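Local coordinates for protein Ulp1-like SUMO protease (PDB 6DG4) that probably cleaves SUMO from its conjugates and precursors as a cysteine protease of the Ulp1 (C48) family, this chain being the protein's C-terminal catalytic domain, at residues A56-L60 with G199-V204; I69-A73 with C89-T93; S136-L140 with H152-M156; F205-N209 with A222-A226. One frame throughout, in Å; residues are numbered along the deposited sequence.

Contact 1: residues A56-L60 with G199-V204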
loop_
_atom_site.group_PDB
_atom_site.type_symbol
_atom_site.label_atom_id
_atom_site.label_comp_id
_atom_site.label_asym_id
_atom_site.label_seq_id
_atom_site.Cartn_x
_atom_site.Cartn_y
_atom_site.Cartn_z
ATOM N N ALA A 56 -3.888 -16.587 -10.196
ATOM C CA ALA A 56 -3.759 -16.796 -8.761
ATOM C C ALA A 56 -2.319 -17.042 -8.333
ATOM O O ALA A 56 -2.006 -16.883 -7.148
ATOM C CB ALA A 56 -4.634 -17.975 -8.334
ATOM N N THR A 57 -1.437 -17.417 -9.263
ATOM C CA THR A 57 -0.034 -17.654 -8.936
ATOM C C THR A 57 0.907 -16.626 -9.555
ATOM O O THR A 57 2.123 -16.837 -9.547
ATOM C CB THR A 57 0.410 -19.073 -9.323
ATOM O OG1 THR A 57 0.370 -19.245 -10.747
ATOM C CG2 THR A 57 -0.472 -20.118 -8.648
ATOM N N ALA A 58 0.385 -15.517 -10.071
ATOM C CA ALA A 58 1.229 -14.516 -10.705
ATOM C C ALA A 58 1.881 -13.613 -9.669
ATOM O O ALA A 58 1.264 -13.225 -8.674
ATOM C CB ALA A 58 0.405 -13.659 -11.668
ATOM N N TRP A 59 3.132 -13.260 -9.918
ATOM C CA TRP A 59 3.791 -12.241 -9.118
ATOM C C TRP A 59 3.404 -10.869 -9.665
ATOM O O TRP A 59 3.531 -10.609 -10.865
ATOM C CB TRP A 59 5.301 -12.451 -9.157
ATOM C CG TRP A 59 5.765 -13.708 -8.462
ATOM C CD1 TRP A 59 5.536 -14.998 -8.858
ATOM C CD2 TRP A 59 6.551 -13.793 -7.261
ATOM N NE1 TRP A 59 6.130 -15.876 -7.981
ATOM C CE2 TRP A 59 6.759 -15.164 -6.994
ATOM C CE3 TRP A 59 7.106 -12.846 -6.394
ATOM C CZ2 TRP A 59 7.493 -15.609 -5.895
ATOM C CZ3 TRP A 59 7.831 -13.291 -5.298
ATOM C CH2 TRP A 59 8.018 -14.660 -5.060
ATOM N N LEU A 60 2.902 -10.001 -8.794
ATOM C CA LEU A 60 2.475 -8.675 -9.219
ATOM C C LEU A 60 3.678 -7.816 -9.607
ATOM O O LEU A 60 4.788 -7.985 -9.093
ATOM C CB LEU A 60 1.686 -7.989 -8.100
ATOM C CG LEU A 60 0.176 -8.270 -8.041
ATOM C CD1 LEU A 60 -0.128 -9.753 -7.988
ATOM C CD2 LEU A 60 -0.463 -7.555 -6.851
ATOM N N GLY A 199 4.854 -17.749 -2.205
ATOM C CA GLY A 199 5.698 -16.615 -2.565
ATOM C C GLY A 199 5.012 -15.612 -3.477
ATOM O O GLY A 199 5.186 -14.397 -3.322
ATOM N N TRP A 200 4.205 -16.103 -4.428
ATOM C CA TRP A 200 3.596 -15.222 -5.419
ATOM C C TRP A 200 2.584 -14.271 -4.800
ATOM O O TRP A 200 2.194 -13.297 -5.450
ATOM C CB TRP A 200 2.895 -16.029 -6.525
ATOM C CG TRP A 200 1.870 -17.006 -5.994
ATOM C CD1 TRP A 200 0.703 -16.703 -5.346
ATOM C CD2 TRP A 200 1.927 -18.439 -6.058
ATOM N NE1 TRP A 200 0.035 -17.855 -5.005
ATOM C CE2 TRP A 200 0.765 -18.933 -5.429
ATOM C CE3 TRP A 200 2.840 -19.352 -6.596
ATOM C CZ2 TRP A 200 0.500 -20.294 -5.311
ATOM C CZ3 TRP A 200 2.567 -20.705 -6.484
ATOM C CH2 TRP A 200 1.409 -21.160 -5.847
ATOM N N ASP A 201 2.138 -14.534 -3.576
ATOM C CA ASP A 201 1.088 -13.719 -2.989
ATOM C C ASP A 201 1.618 -12.471 -2.293
ATOM O O ASP A 201 0.813 -11.637 -1.878
ATOM C CB ASP A 201 0.236 -14.551 -2.021
ATOM C CG ASP A 201 -0.886 -15.299 -2.723
ATOM O OD1 ASP A 201 -1.384 -14.813 -3.757
ATOM O OD2 ASP A 201 -1.279 -16.372 -2.228
ATOM N N CYS A 202 2.939 -12.296 -2.192
ATOM C CA CYS A 202 3.490 -11.193 -1.405
ATOM C C CYS A 202 2.946 -9.828 -1.828
ATOM O O CYS A 202 2.667 -8.979 -0.976
ATOM C CB CYS A 202 5.021 -11.200 -1.472
ATOM S SG CYS A 202 5.743 -10.980 -3.136
ATOM N N GLY A 203 2.831 -9.574 -3.132
ATOM C CA GLY A 203 2.314 -8.289 -3.565
ATOM C C GLY A 203 0.864 -8.082 -3.178
ATOM O O GLY A 203 0.443 -6.955 -2.898
ATOM N N VAL A 204 0.079 -9.162 -3.154
ATOM C CA VAL A 204 -1.320 -9.034 -2.760
ATOM C C VAL A 204 -1.432 -8.808 -1.255
ATOM O O VAL A 204 -2.257 -8.011 -0.792
ATOM C CB VAL A 204 -2.141 -10.248 -3.233
ATOM C CG1 VAL A 204 -3.619 -9.952 -3.071
ATOM C CG2 VAL A 204 -1.816 -10.604 -4.685
HETATM O O HOH W 1 -3.537 -15.680 -5.094
HETATM O O HOH W 2 3.114 -10.688 -5.809
#
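Two tryptophans, one from each segment, turn a ring face to the opposite segment, W59 over W200 CA and G199 O, W200 to A56 C and T57 CG2, yet no direct hydrogen bond crosses the contact. The helix that begins around C202, with a cysteine at its N terminus, is the hallmark of the papain-like fold of clan CA peptidases, and C202 lies where the nucleophile of this family is expected. W200 CA sits 3.6 Å from the centroid of the five-membered ring of W59, a CH-pi contact, while W59 CH2 comes within 3.3 Å of G199 O and W59 CZ3 within 3.8 Å of C202 SG. This position is consistent with the tryptophan that helps line the diglycine tunnel in related SUMO proteases. In return, T57 CG2 rests 3.5 Å above the centroid of the six-membered ring of W200. Deeper in, L60 CD1 meets V204 CG2 at 3.8 Å. R232 of helix 228-241 ties both sides together, forming a salt bridge with D201 and a hydrogen bond to A58 O. Of two bridging waters, one joins A56 O to D201 OD1; the other accepts from L60 N (3.1 Å) and G203 N (2.9 Å) and donates to W200 O (2.8 Å).

Contact 2: residues I69-A73 with C89-T93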
loop_
_atom_site.group_PDB
_atom_site.type_symbol
_atom_site.label_atom_id
_atom_site.label_comp_id
_atom_site.label_asym_id
_atom_site.label_seq_id
_atom_site.Cartn_x
_atom_site.Cartn_y
_atom_site.Cartn_z
ATOM N N ILE A 69 -1.685 1.124 -4.229
ATOM C CA ILE A 69 -1.385 1.791 -2.968
ATOM C C ILE A 69 -1.604 3.296 -3.080
ATOM O O ILE A 69 -2.090 3.929 -2.135
ATOM C CB ILE A 69 0.020 1.396 -2.479
ATOM C CG1 ILE A 69 0.011 -0.097 -2.116
ATOM C CG2 ILE A 69 0.420 2.221 -1.295
ATOM C CD1 ILE A 69 1.369 -0.699 -1.834
ATOM N N PHE A 70 -1.285 3.895 -4.232
ATOM C CA PHE A 70 -1.594 5.310 -4.427
ATOM C C PHE A 70 -3.097 5.563 -4.322
ATOM O O PHE A 70 -3.522 6.592 -3.785
ATOM C CB PHE A 70 -1.050 5.798 -5.774
ATOM C CG PHE A 70 0.358 6.344 -5.704
ATOM C CD1 PHE A 70 1.365 5.661 -5.038
ATOM C CD2 PHE A 70 0.674 7.537 -6.324
ATOM C CE1 PHE A 70 2.656 6.177 -4.969
ATOM C CE2 PHE A 70 1.952 8.049 -6.265
ATOM C CZ PHE A 70 2.948 7.362 -5.593
ATOM N N TYR A 71 -3.920 4.631 -4.817
ATOM C CA TYR A 71 -5.366 4.796 -4.699
ATOM C C TYR A 71 -5.841 4.697 -3.251
ATOM O O TYR A 71 -6.818 5.362 -2.887
ATOM C CB TYR A 71 -6.111 3.782 -5.572
ATOM C CG TYR A 71 -6.215 4.152 -7.045
ATOM C CD1 TYR A 71 -6.564 5.433 -7.442
ATOM C CD2 TYR A 71 -5.981 3.210 -8.037
ATOM C CE1 TYR A 71 -6.670 5.773 -8.772
ATOM C CE2 TYR A 71 -6.085 3.546 -9.384
ATOM C CZ TYR A 71 -6.429 4.832 -9.741
ATOM O OH TYR A 71 -6.532 5.179 -11.073
ATOM N N ILE A 72 -5.184 3.873 -2.419
ATOM C CA ILE A 72 -5.515 3.831 -0.995
ATOM C C ILE A 72 -5.308 5.206 -0.381
ATOM O O ILE A 72 -6.182 5.750 0.305
ATOM C CB ILE A 72 -4.653 2.783 -0.265
ATOM C CG1 ILE A 72 -4.854 1.388 -0.849
ATOM C CG2 ILE A 72 -4.966 2.778 1.231
ATOM C CD1 ILE A 72 -3.864 0.365 -0.314
ATOM N N ALA A 73 -4.121 5.771 -0.599
ATOM C CA ALA A 73 -3.809 7.071 -0.026
ATOM C C ALA A 73 -4.789 8.124 -0.511
ATOM O O ALA A 73 -5.255 8.958 0.272
ATOM C CB ALA A 73 -2.378 7.465 -0.382
ATOM N N CYS A 89 -2.731 10.558 4.352
ATOM C CA CYS A 89 -2.119 9.291 3.981
ATOM C C CYS A 89 -1.298 9.538 2.729
ATOM O O CYS A 89 -1.789 10.154 1.778
ATOM C CB CYS A 89 -3.173 8.222 3.702
ATOM S SG CYS A 89 -2.503 6.560 3.391
ATOM N N THR A 90 -0.050 9.094 2.731
ATOM C CA THR A 90 0.777 9.267 1.551
ATOM C C THR A 90 1.543 7.985 1.269
ATOM O O THR A 90 1.742 7.141 2.143
ATOM C CB THR A 90 1.692 10.491 1.667
ATOM O OG1 THR A 90 2.316 10.714 0.398
ATOM C CG2 THR A 90 2.749 10.292 2.732
ATOM N N ALA A 91 1.948 7.841 0.014
ATOM C CA ALA A 91 2.558 6.613 -0.455
ATOM C C ALA A 91 3.766 6.947 -1.308
ATOM O O ALA A 91 3.832 8.002 -1.944
ATOM C CB ALA A 91 1.583 5.793 -1.298
ATOM N N PHE A 92 4.702 6.012 -1.337
ATOM C CA PHE A 92 5.905 6.124 -2.138
ATOM C C PHE A 92 5.878 5.128 -3.286
ATOM O O PHE A 92 5.164 4.119 -3.261
ATOM C CB PHE A 92 7.139 5.901 -1.268
ATOM C CG PHE A 92 7.456 7.063 -0.385
ATOM C CD1 PHE A 92 6.833 7.210 0.836
ATOM C CD2 PHE A 92 8.355 8.030 -0.790
ATOM C CE1 PHE A 92 7.119 8.288 1.649
ATOM C CE2 PHE A 92 8.643 9.106 0.021
ATOM C CZ PHE A 92 8.019 9.232 1.241
ATOM N N THR A 93 6.664 5.448 -4.312
ATOM C CA THR A 93 6.802 4.585 -5.466
ATOM C C THR A 93 7.842 3.500 -5.198
ATOM O O THR A 93 8.500 3.462 -4.152
ATOM C CB THR A 93 7.228 5.386 -6.697
ATOM O OG1 THR A 93 8.603 5.776 -6.556
ATOM C CG2 THR A 93 6.334 6.618 -6.882
#
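F70, A91 and A73 carry most of this contact, in which one face of helix 62-80 lies against the short strand 89-91. The axes of helical segment 69-73 and strand 89-91 run nearly antiparallel, at 162°, and approach to 7.2 Å, a separation made possible by the small alanine side chains between them. A91 points its methyl group at the helix, where it is met by F70 CD1 at 3.7 Å from A91 CB and by I69 CG2 at 3.8 Å from the same atom. F70 leaves the helix sideways, but its ring reaches along the segment beyond the strand: F70 CE1 is 3.7 Å from both A91 O and F92 O, the latter near the plane of the ring, and F70 CZ lies 3.7 Å from T93 CG2. One turn further on, A73 faces C89, with CA atoms 4.9 Å apart. A73 CB touches C89 O at 3.5 Å and C89 SG at 3.9 Å. No hydrogen bond links the two segments, so the fit is one of apolar surfaces. It joins the long helix to an edge strand of the mixed central sheet. Along its edge, 89-91 pairs with strand 127-134 through backbone hydrogen bonds of T90 and F92, and helix 202-215 packs beside the contact, with A210, I211 and A214 touching I72 and A214 also reaching C89.

Contact 3: residues S136-L140 with H152-M156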
loop_
_atom_site.group_PDB
_atom_site.type_symbol
_atom_site.label_atom_id
_atom_site.label_comp_id
_atom_site.label_asym_id
_atom_site.label_seq_id
_atom_site.Cartn_x
_atom_site.Cartn_y
_atom_site.Cartn_z
ATOM N N SER A 136 12.805 -9.943 -4.736
ATOM C CA SER A 136 11.500 -10.178 -5.351
ATOM C C SER A 136 10.344 -10.243 -4.361
ATOM O O SER A 136 9.183 -10.341 -4.769
ATOM C CB SER A 136 11.503 -11.454 -6.203
ATOM O OG SER A 136 12.510 -11.397 -7.198
ATOM N N HIS A 137 10.638 -10.195 -3.066
ATOM C CA HIS A 137 9.615 -10.310 -2.036
ATOM C C HIS A 137 9.130 -8.920 -1.639
ATOM O O HIS A 137 9.922 -8.080 -1.195
ATOM C CB HIS A 137 10.183 -11.038 -0.821
ATOM C CG HIS A 137 9.213 -11.172 0.311
ATOM N ND1 HIS A 137 7.950 -11.704 0.158
ATOM C CD2 HIS A 137 9.320 -10.828 1.615
ATOM C CE1 HIS A 137 7.323 -11.682 1.320
ATOM N NE2 HIS A 137 8.134 -11.165 2.224
ATOM N N TRP A 138 7.826 -8.693 -1.785
ATOM C CA TRP A 138 7.199 -7.433 -1.424
ATOM C C TRP A 138 6.710 -7.482 0.014
ATOM O O TRP A 138 6.033 -8.436 0.414
ATOM C CB TRP A 138 5.988 -7.161 -2.319
ATOM C CG TRP A 138 6.336 -6.669 -3.666
ATOM C CD1 TRP A 138 6.367 -7.395 -4.810
ATOM C CD2 TRP A 138 6.698 -5.331 -4.024
ATOM N NE1 TRP A 138 6.736 -6.598 -5.865
ATOM C CE2 TRP A 138 6.934 -5.322 -5.409
ATOM C CE3 TRP A 138 6.841 -4.138 -3.308
ATOM C CZ2 TRP A 138 7.314 -4.175 -6.092
ATOM C CZ3 TRP A 138 7.219 -2.999 -3.990
ATOM C CH2 TRP A 138 7.450 -3.026 -5.365
ATOM N N THR A 139 7.025 -6.423 0.758
ATOM C CA THR A 139 6.536 -6.174 2.104
ATOM C C THR A 139 6.146 -4.701 2.183
ATOM O O THR A 139 6.337 -3.936 1.232
ATOM C CB THR A 139 7.597 -6.517 3.158
ATOM O OG1 THR A 139 8.768 -5.708 2.962
ATOM C CG2 THR A 139 7.962 -7.999 3.095
ATOM N N LEU A 140 5.601 -4.303 3.331
ATOM C CA LEU A 140 5.053 -2.966 3.518
ATOM C C LEU A 140 5.639 -2.353 4.778
ATOM O O LEU A 140 5.454 -2.890 5.874
ATOM C CB LEU A 140 3.531 -3.024 3.660
ATOM C CG LEU A 140 2.849 -1.664 3.813
ATOM C CD1 LEU A 140 2.924 -0.874 2.514
ATOM C CD2 LEU A 140 1.409 -1.829 4.282
ATOM N N HIS A 152 7.071 -2.633 10.058
ATOM C CA HIS A 152 7.367 -3.376 8.842
ATOM C C HIS A 152 6.501 -4.623 8.865
ATOM O O HIS A 152 6.643 -5.459 9.763
ATOM C CB HIS A 152 8.850 -3.741 8.797
ATOM C CG HIS A 152 9.241 -4.521 7.584
ATOM N ND1 HIS A 152 10.078 -5.612 7.642
ATOM C CD2 HIS A 152 8.899 -4.377 6.282
ATOM C CE1 HIS A 152 10.249 -6.098 6.426
ATOM N NE2 HIS A 152 9.540 -5.370 5.583
ATOM N N LEU A 153 5.597 -4.739 7.891
ATOM C CA LEU A 153 4.663 -5.859 7.817
ATOM C C LEU A 153 5.151 -6.809 6.731
ATOM O O LEU A 153 5.094 -6.487 5.538
ATOM C CB LEU A 153 3.237 -5.397 7.531
ATOM C CG LEU A 153 2.508 -4.752 8.710
ATOM C CD1 LEU A 153 2.981 -3.327 8.948
ATOM C CD2 LEU A 153 1.001 -4.791 8.513
ATOM N N ASP A 154 5.645 -7.966 7.151
ATOM C CA ASP A 154 6.133 -9.002 6.251
ATOM C C ASP A 154 5.210 -10.203 6.408
ATOM O O ASP A 154 5.177 -10.828 7.472
ATOM C CB ASP A 154 7.565 -9.366 6.624
ATOM C CG ASP A 154 8.196 -10.329 5.650
ATOM O OD1 ASP A 154 7.452 -10.987 4.888
ATOM O OD2 ASP A 154 9.440 -10.434 5.660
ATOM N N SER A 155 4.453 -10.512 5.352
ATOM C CA SER A 155 3.511 -11.625 5.410
ATOM C C SER A 155 4.207 -12.956 5.661
ATOM O O SER A 155 3.592 -13.876 6.205
ATOM C CB SER A 155 2.668 -11.672 4.132
ATOM O OG SER A 155 3.464 -11.608 2.952
ATOM N N MET A 156 5.487 -13.085 5.296
ATOM C CA MET A 156 6.185 -14.340 5.559
ATOM C C MET A 156 6.377 -14.595 7.044
ATOM O O MET A 156 6.617 -15.743 7.434
ATOM C CB MET A 156 7.515 -14.375 4.814
ATOM C CG MET A 156 7.298 -14.575 3.337
ATOM S SD MET A 156 8.806 -14.556 2.363
ATOM C CE MET A 156 9.686 -15.943 3.075
HETATM O O HOH W 3 4.374 -9.075 2.566
#
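H137 NE2 donates an almost straight hydrogen bond to D154 OD1 (2.8 Å, 174° at the hydrogen), and the same carboxylate oxygen accepts from M156 N at 2.9 Å, closing an Asx turn. T139 OG1 and H152 NE2 share a second side-chain hydrogen bond of 2.8 Å. Backbone pairing is confined to L140 and L153, an antiparallel hydrogen-bonded pair with L153 N to L140 O at 2.7 Å and L140 N to L153 O at 3.1 Å. These segments form the open end of the beta hairpin of strands 137-144 and 149-153. With C202 beside H137, the arrangement is consistent with the His-Asp-Cys catalytic triad of the C48 family. Beyond the pairing, a water bridges W138 O and S155 OG, the latter also bonded to Q196. M156 SD lies over the face of the H137 ring, 3.5 Å from its centroid, and T139 CG2 packs 3.5 Å from D154 CG.

Contact 4: residues F205-N209 with A222-A226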
loop_
_atom_site.group_PDB
_atom_site.type_symbol
_atom_site.label_atom_id
_atom_site.label_comp_id
_atom_site.label_asym_id
_atom_site.label_seq_id
_atom_site.Cartn_x
_atom_site.Cartn_y
_atom_site.Cartn_z
ATOM N N PHE A 205 -0.615 -9.509 -0.467
ATOM C CA PHE A 205 -0.558 -9.228 0.961
ATOM C C PHE A 205 -0.155 -7.777 1.217
ATOM O O PHE A 205 -0.718 -7.110 2.093
ATOM C CB PHE A 205 0.472 -10.140 1.635
ATOM C CG PHE A 205 -0.012 -11.539 1.922
ATOM C CD1 PHE A 205 -0.956 -11.773 2.902
ATOM C CD2 PHE A 205 0.535 -12.626 1.260
ATOM C CE1 PHE A 205 -1.374 -13.053 3.194
ATOM C CE2 PHE A 205 0.113 -13.911 1.547
ATOM C CZ PHE A 205 -0.841 -14.121 2.518
ATOM N N THR A 206 0.846 -7.286 0.482
ATOM C CA THR A 206 1.323 -5.916 0.675
ATOM C C THR A 206 0.202 -4.910 0.425
ATOM O O THR A 206 -0.020 -4.001 1.235
ATOM C CB THR A 206 2.529 -5.674 -0.241
ATOM O OG1 THR A 206 3.633 -6.477 0.199
ATOM C CG2 THR A 206 2.978 -4.224 -0.256
ATOM N N ILE A 207 -0.526 -5.060 -0.683
ATOM C CA ILE A 207 -1.632 -4.150 -0.974
ATOM C C ILE A 207 -2.710 -4.258 0.098
ATOM O O ILE A 207 -3.271 -3.252 0.551
ATOM C CB ILE A 207 -2.211 -4.443 -2.372
ATOM C CG1 ILE A 207 -1.232 -4.052 -3.477
ATOM C CG2 ILE A 207 -3.545 -3.715 -2.564
ATOM C CD1 ILE A 207 -1.587 -4.652 -4.833
ATOM N N THR A 208 -3.055 -5.487 0.487
ATOM C CA THR A 208 -4.177 -5.675 1.400
ATOM C C THR A 208 -3.836 -5.156 2.789
ATOM O O THR A 208 -4.680 -4.544 3.454
ATOM C CB THR A 208 -4.591 -7.148 1.420
ATOM O OG1 THR A 208 -4.901 -7.576 0.087
ATOM C CG2 THR A 208 -5.825 -7.354 2.280
ATOM N N ASN A 209 -2.597 -5.383 3.241
ATOM C CA ASN A 209 -2.160 -4.818 4.511
ATOM C C ASN A 209 -2.158 -3.298 4.462
ATOM O O ASN A 209 -2.447 -2.637 5.466
ATOM C CB ASN A 209 -0.781 -5.358 4.888
ATOM C CG ASN A 209 -0.842 -6.793 5.361
ATOM O OD1 ASN A 209 -1.882 -7.260 5.823
ATOM N ND2 ASN A 209 0.266 -7.503 5.241
ATOM N N ALA A 222 -9.141 -9.673 9.458
ATOM C CA ALA A 222 -9.866 -9.219 8.278
ATOM C C ALA A 222 -9.814 -10.132 7.061
ATOM O O ALA A 222 -10.729 -10.066 6.240
ATOM C CB ALA A 222 -9.371 -7.830 7.850
ATOM N N TYR A 223 -8.788 -10.964 6.892
ATOM C CA TYR A 223 -8.680 -11.723 5.648
ATOM C C TYR A 223 -7.778 -12.934 5.850
ATOM O O TYR A 223 -7.138 -13.094 6.894
ATOM C CB TYR A 223 -8.223 -10.824 4.483
ATOM C CG TYR A 223 -6.763 -10.418 4.481
ATOM C CD1 TYR A 223 -6.307 -9.339 5.238
ATOM C CD2 TYR A 223 -5.844 -11.099 3.700
ATOM C CE1 TYR A 223 -4.972 -8.969 5.226
ATOM C CE2 TYR A 223 -4.508 -10.742 3.683
ATOM C CZ TYR A 223 -4.072 -9.679 4.438
ATOM O OH TYR A 223 -2.733 -9.348 4.390
ATOM N N THR A 224 -7.765 -13.804 4.831
ATOM C CA THR A 224 -6.938 -14.996 4.814
ATOM C C THR A 224 -6.218 -15.116 3.475
ATOM O O THR A 224 -6.623 -14.528 2.466
ATOM C CB THR A 224 -7.771 -16.271 4.983
ATOM O OG1 THR A 224 -8.507 -16.491 3.774
ATOM C CG2 THR A 224 -8.734 -16.162 6.157
ATOM N N GLU A 225 -5.157 -15.926 3.473
ATOM C CA GLU A 225 -4.416 -16.180 2.243
ATOM C C GLU A 225 -5.302 -16.799 1.165
ATOM O O GLU A 225 -5.164 -16.478 -0.022
ATOM C CB GLU A 225 -3.216 -17.082 2.536
ATOM C CG GLU A 225 -2.346 -17.337 1.315
ATOM C CD GLU A 225 -1.035 -18.029 1.648
ATOM O OE1 GLU A 225 -1.077 -19.080 2.326
ATOM O OE2 GLU A 225 0.035 -17.527 1.222
ATOM N N ALA A 226 -6.215 -17.696 1.548
ATOM C CA ALA A 226 -7.055 -18.362 0.558
ATOM C C ALA A 226 -7.996 -17.404 -0.167
ATOM O O ALA A 226 -8.525 -17.764 -1.225
ATOM C CB ALA A 226 -7.855 -19.484 1.217
HETATM O O HOH W 4 -0.126 -10.380 5.707
#
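Helix 202-215, the central helix of this papain-like fold, is covered here by the loop that returns towards helix 228-241, and the loop reaches it chiefly through one aromatic residue, Y223. The polar part of the contact is compact. Y223 OH donates to N209 OD1 over 2.7 Å, and a water donates to Y223 OH and accepts from N209 ND2, so the amide oxygen meets the hydroxyl directly and the amide nitrogen through the water. Carbon atoms of the helix pack on the tyrosine ring over one face and at the edge. T208 CG2 lies 3.5 Å from the centroid of the Y223 ring, 12° off its normal, a CH-pi contact over the face; the hydroxyl of T208 is meanwhile engaged by V204 O and by Q231. F205, one turn before N209, meets the ring from another direction, F205 CD1 being 3.8 Å from Y223 CE2 and 3.4 Å from Y223 OH. F205 also packs against S155, next to the proposed catalytic aspartate, and against L228. The last element is a carboxylate at an aromatic edge: E225, whose OE2 accepts hydrogen bonds from the backbone of T197 and N198 just before the cysteine helix, places that oxygen 3.6 Å from F205 CE2, near the plane of the ring.

Overall arrangement
From the N terminus, residues 56-60 come first, and contact 1 closes the longest loop, returning only at 199-204. Contacts 2 and 3 both fall within that span, one after the other: the first brings helix 62-80 to edge strand 89-91, the second pairs two strands further along the same sheet. Contact 4 follows at once on helix 202-215 and closes a short loop with 222-226; no loops cross. The helix 202-215 is the hub. W59 and C202 of contact 1 touch S136, H137 and W138 of contact 3; T206 of contact 4 meets W138 and T139, and I207 touches both L60 and I72, joining contact 4 to contacts 1 and 2.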